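Local coordinates for SNF1-like protein kinase ssp2 (Schizosaccharomyces pombe, PDB 2QRD) that probably phosphorylates serine and threonine residues of target proteins as the catalytic subunit of an AMP-activated protein kinase, of which this is the C-terminal region, at residues His14-Ile26 against Leu82-Val94. Numbering follows the deposited sequence.
Sequences HFGVRCRGDAPEI and LYEVMPGCFMLDV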
# COMPACT_ATOMS: atom_id res chain seq x y z
N HIS A 14 7.33 -8.49 -15.44
CA HIS A 14 8.02 -9.66 -15.96
C HIS A 14 8.95 -10.14 -14.86
O HIS A 14 9.38 -9.33 -14.02
CB HIS A 14 8.78 -9.35 -17.26
CG HIS A 14 9.87 -8.33 -17.08
ND1 HIS A 14 11.17 -8.67 -16.76
CD2 HIS A 14 9.83 -6.98 -17.13
CE1 HIS A 14 11.90 -7.57 -16.67
NE2 HIS A 14 11.11 -6.53 -16.87
N PHE A 15 9.18 -11.45 -14.80
CA PHE A 15 10.09 -12.03 -13.85
C PHE A 15 11.49 -11.63 -14.25
O PHE A 15 11.78 -11.47 -15.45
CB PHE A 15 9.94 -13.56 -13.80
CG PHE A 15 8.82 -14.04 -12.91
CD1 PHE A 15 7.69 -14.65 -13.46
CD2 PHE A 15 8.88 -13.86 -11.53
CE1 PHE A 15 6.64 -15.09 -12.64
CE2 PHE A 15 7.84 -14.29 -10.70
CZ PHE A 15 6.72 -14.91 -11.26
N GLY A 16 12.33 -11.40 -13.24
CA GLY A 16 13.75 -11.17 -13.40
C GLY A 16 14.12 -9.82 -13.97
O GLY A 16 13.33 -8.88 -13.91
N VAL A 17 15.35 -9.75 -14.47
CA VAL A 17 15.85 -8.63 -15.24
C VAL A 17 16.28 -9.08 -16.68
O VAL A 17 16.83 -10.16 -16.88
CB VAL A 17 16.89 -7.70 -14.39
CG1 VAL A 17 17.37 -8.35 -13.11
CG2 VAL A 17 18.00 -7.05 -15.21
N ARG A 18 15.94 -8.25 -17.66
CA ARG A 18 16.25 -8.53 -19.06
C ARG A 18 17.72 -8.25 -19.35
O ARG A 18 18.30 -7.29 -18.82
CB ARG A 18 15.42 -7.65 -20.01
CG ARG A 18 13.92 -7.70 -19.87
CD ARG A 18 13.33 -7.27 -21.18
NE ARG A 18 12.02 -6.61 -21.07
CZ ARG A 18 10.84 -7.24 -21.01
NH1 ARG A 18 10.77 -8.58 -21.01
NH2 ARG A 18 9.72 -6.53 -20.94
N CYS A 19 18.31 -9.11 -20.17
CA CYS A 19 19.67 -8.91 -20.64
C CYS A 19 19.76 -9.30 -22.08
O CYS A 19 18.88 -9.96 -22.61
CB CYS A 19 20.75 -9.61 -19.77
SG CYS A 19 20.25 -10.72 -18.48
N ARG A 20 20.83 -8.87 -22.72
CA ARG A 20 21.06 -9.11 -24.14
C ARG A 20 22.54 -9.29 -24.36
O ARG A 20 23.35 -8.95 -23.50
CB ARG A 20 20.55 -7.94 -24.99
CG ARG A 20 19.06 -8.03 -25.34
CD ARG A 20 18.74 -7.30 -26.62
NE ARG A 20 18.23 -5.94 -26.41
CZ ARG A 20 18.48 -4.90 -27.21
NH1 ARG A 20 17.96 -3.71 -26.94
NH2 ARG A 20 19.28 -5.05 -28.27
N GLY A 21 22.88 -9.83 -25.52
CA GLY A 21 24.28 -9.96 -25.93
C GLY A 21 24.77 -11.37 -25.70
O GLY A 21 24.08 -12.34 -26.03
N ASP A 22 25.95 -11.47 -25.10
CA ASP A 22 26.62 -12.74 -24.89
C ASP A 22 26.39 -13.22 -23.47
O ASP A 22 26.54 -12.44 -22.53
CB ASP A 22 28.12 -12.56 -25.11
CG ASP A 22 28.65 -13.50 -26.15
OD1 ASP A 22 28.41 -13.24 -27.36
OD2 ASP A 22 29.33 -14.48 -25.76
N ALA A 23 26.06 -14.50 -23.31
CA ALA A 23 25.76 -15.07 -21.99
C ALA A 23 26.97 -15.11 -21.05
O ALA A 23 26.81 -14.81 -19.86
CB ALA A 23 25.11 -16.44 -22.13
N PRO A 24 28.18 -15.46 -21.56
CA PRO A 24 29.37 -15.28 -20.73
C PRO A 24 29.71 -13.81 -20.41
O PRO A 24 30.24 -13.53 -19.34
CB PRO A 24 30.48 -15.94 -21.56
CG PRO A 24 29.76 -16.81 -22.52
CD PRO A 24 28.54 -16.05 -22.85
N GLU A 25 29.39 -12.87 -21.32
CA GLU A 25 29.56 -11.45 -20.99
C GLU A 25 28.57 -10.96 -19.92
O GLU A 25 28.92 -10.13 -19.07
CB GLU A 25 29.51 -10.57 -22.25
CG GLU A 25 30.78 -10.66 -23.11
CD GLU A 25 30.62 -9.98 -24.49
OE1 GLU A 25 29.69 -9.13 -24.63
OE2 GLU A 25 31.42 -10.30 -25.42
N ILE A 26 27.34 -11.47 -19.99
CA ILE A 26 26.31 -11.21 -19.01
C ILE A 26 26.70 -11.84 -17.67
O ILE A 26 26.57 -11.20 -16.63
CB ILE A 26 24.92 -11.75 -19.48
CG1 ILE A 26 24.42 -10.99 -20.71
CG2 ILE A 26 23.89 -11.63 -18.36
CD1 ILE A 26 23.30 -11.72 -21.45
N LEU A 82 20.52 -17.57 -15.04
CA LEU A 82 20.40 -17.07 -16.39
C LEU A 82 19.66 -18.08 -17.28
O LEU A 82 19.91 -19.30 -17.23
CB LEU A 82 21.78 -16.67 -16.99
CG LEU A 82 21.79 -15.67 -18.17
CD1 LEU A 82 21.46 -14.24 -17.73
CD2 LEU A 82 23.09 -15.66 -18.96
N TYR A 83 18.71 -17.55 -18.05
CA TYR A 83 17.95 -18.29 -19.04
C TYR A 83 18.00 -17.61 -20.40
O TYR A 83 17.87 -16.37 -20.50
CB TYR A 83 16.48 -18.36 -18.65
CG TYR A 83 16.15 -19.18 -17.44
CD1 TYR A 83 16.26 -20.57 -17.44
CD2 TYR A 83 15.67 -18.55 -16.28
CE1 TYR A 83 15.94 -21.32 -16.32
CE2 TYR A 83 15.34 -19.28 -15.16
CZ TYR A 83 15.46 -20.65 -15.19
OH TYR A 83 15.13 -21.34 -14.07
N GLU A 84 18.14 -18.40 -21.47
CA GLU A 84 17.90 -17.83 -22.79
C GLU A 84 16.41 -17.78 -23.11
O GLU A 84 15.70 -18.81 -23.06
CB GLU A 84 18.69 -18.52 -23.89
CG GLU A 84 18.81 -17.65 -25.13
CD GLU A 84 19.26 -18.41 -26.37
OE1 GLU A 84 20.49 -18.60 -26.53
OE2 GLU A 84 18.40 -18.78 -27.20
N VAL A 85 15.93 -16.58 -23.43
CA VAL A 85 14.56 -16.40 -23.85
C VAL A 85 14.42 -16.69 -25.32
O VAL A 85 13.50 -17.38 -25.73
CB VAL A 85 14.04 -14.98 -23.51
CG1 VAL A 85 12.65 -14.76 -24.11
CG2 VAL A 85 14.02 -14.78 -22.00
N MET A 86 15.35 -16.14 -26.11
CA MET A 86 15.49 -16.43 -27.54
C MET A 86 16.89 -15.98 -27.97
O MET A 86 17.58 -15.33 -27.20
CB MET A 86 14.44 -15.66 -28.34
CG MET A 86 14.45 -14.16 -28.11
SD MET A 86 13.23 -13.37 -29.18
CE MET A 86 12.51 -12.21 -27.99
N PRO A 87 17.31 -16.31 -29.21
CA PRO A 87 18.70 -15.92 -29.54
C PRO A 87 18.98 -14.44 -29.21
O PRO A 87 18.27 -13.55 -29.69
CB PRO A 87 18.83 -16.22 -31.04
CG PRO A 87 17.41 -16.50 -31.53
CD PRO A 87 16.65 -16.99 -30.34
N GLY A 88 19.96 -14.20 -28.35
CA GLY A 88 20.36 -12.84 -27.98
C GLY A 88 19.70 -12.24 -26.74
O GLY A 88 20.15 -11.20 -26.25
N CYS A 89 18.64 -12.87 -26.25
CA CYS A 89 17.87 -12.31 -25.15
C CYS A 89 17.75 -13.27 -23.98
O CYS A 89 17.42 -14.46 -24.17
CB CYS A 89 16.48 -11.89 -25.63
SG CYS A 89 16.56 -10.89 -27.10
N PHE A 90 18.00 -12.73 -22.79
CA PHE A 90 18.14 -13.54 -21.58
C PHE A 90 17.33 -12.95 -20.43
O PHE A 90 17.06 -11.74 -20.40
CB PHE A 90 19.62 -13.68 -21.19
CG PHE A 90 20.47 -14.29 -22.25
CD1 PHE A 90 21.14 -13.49 -23.18
CD2 PHE A 90 20.60 -15.68 -22.35
CE1 PHE A 90 21.92 -14.06 -24.20
CE2 PHE A 90 21.39 -16.25 -23.35
CZ PHE A 90 22.04 -15.43 -24.28
N MET A 91 16.90 -13.81 -19.52
CA MET A 91 16.40 -13.35 -18.23
C MET A 91 17.39 -13.73 -17.14
O MET A 91 17.92 -14.86 -17.10
CB MET A 91 15.00 -13.93 -17.91
CG MET A 91 14.47 -13.58 -16.52
SD MET A 91 13.22 -14.68 -15.84
CE MET A 91 11.85 -14.48 -17.00
N LEU A 92 17.67 -12.78 -16.26
CA LEU A 92 18.32 -13.12 -15.02
C LEU A 92 17.22 -13.32 -13.97
O LEU A 92 16.59 -12.37 -13.50
CB LEU A 92 19.32 -12.05 -14.61
CG LEU A 92 20.17 -12.27 -13.35
CD1 LEU A 92 21.12 -13.49 -13.54
CD2 LEU A 92 20.94 -10.97 -13.06
N ASP A 93 16.95 -14.58 -13.64
CA ASP A 93 16.00 -14.92 -12.60
C ASP A 93 16.71 -14.82 -11.22
O ASP A 93 17.88 -15.19 -11.07
CB ASP A 93 15.37 -16.31 -12.89
CG ASP A 93 14.40 -16.78 -11.79
OD1 ASP A 93 13.29 -16.18 -11.63
OD2 ASP A 93 14.76 -17.77 -11.10
N VAL A 94 16.00 -14.26 -10.23
CA VAL A 94 16.59 -13.92 -8.93
C VAL A 94 15.56 -14.32 -7.88
O VAL A 94 14.42 -13.80 -7.88
CB VAL A 94 16.90 -12.39 -8.78
CG1 VAL A 94 17.45 -12.08 -7.38
CG2 VAL A 94 17.87 -11.87 -9.87
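Phe90, on the same face of the sheet as Cys19, holds CG anti to its own carbonyl carbon (chi1 -58°), which swings the ring to Gly21 and the start of helix 23-37. Met91, one residue on, sends CG anti to its backbone N (chi1 175°) on the other face, and a bend at its last torsion lays the methyl CE against Phe15 CB, 3.8 Å away. The backbones beneath are antiparallel: Val17 pairs with Leu92 and Cys19 with Phe90, each through two hydrogen bonds. Leu92 N to Val17 O is the straightest, 2.8 Å with 174° at the hydrogen, and a fifth bond, Gly21 N to Gly88 O, closes the end beside the type II turn from Met86 to Cys89.

Gly21 O lies in the plane of the Phe90 ring, at its edge, 3.3 Å from CE1. Ile26 CD1 comes in obliquely to Phe90 CD1, while Ala23 CB reaches Phe90 CZ at 3.9 Å. Leu82 completes the cluster: its CD1 meets Ile26 CG2 at 3.6 Å, the two side chains crossing at about a right angle, and the same methyl lies 3.8 Å from Cys19 SG. Replacing Phe90 with an alanine would probably leave Ile26 and Ala23 without their shared aromatic partner and open a gap between helix and sheet.

Gly16, with positive phi, passes its CA 3.1 Å from Leu92 O, where a side chain would clash. Just before it, His14 and Phe15 pair with a strand of the SPCC1919.03c protein, continuing the sheet between subunits, and Asp93 OD1 is hydrogen-bonded to His63 of that chain. In this KA1-like adenylate sensor, main-chain bonds thus fix the register of strand 17-20, outermost in this chain's sheet, whereas apolar contacts seat the helix that follows it.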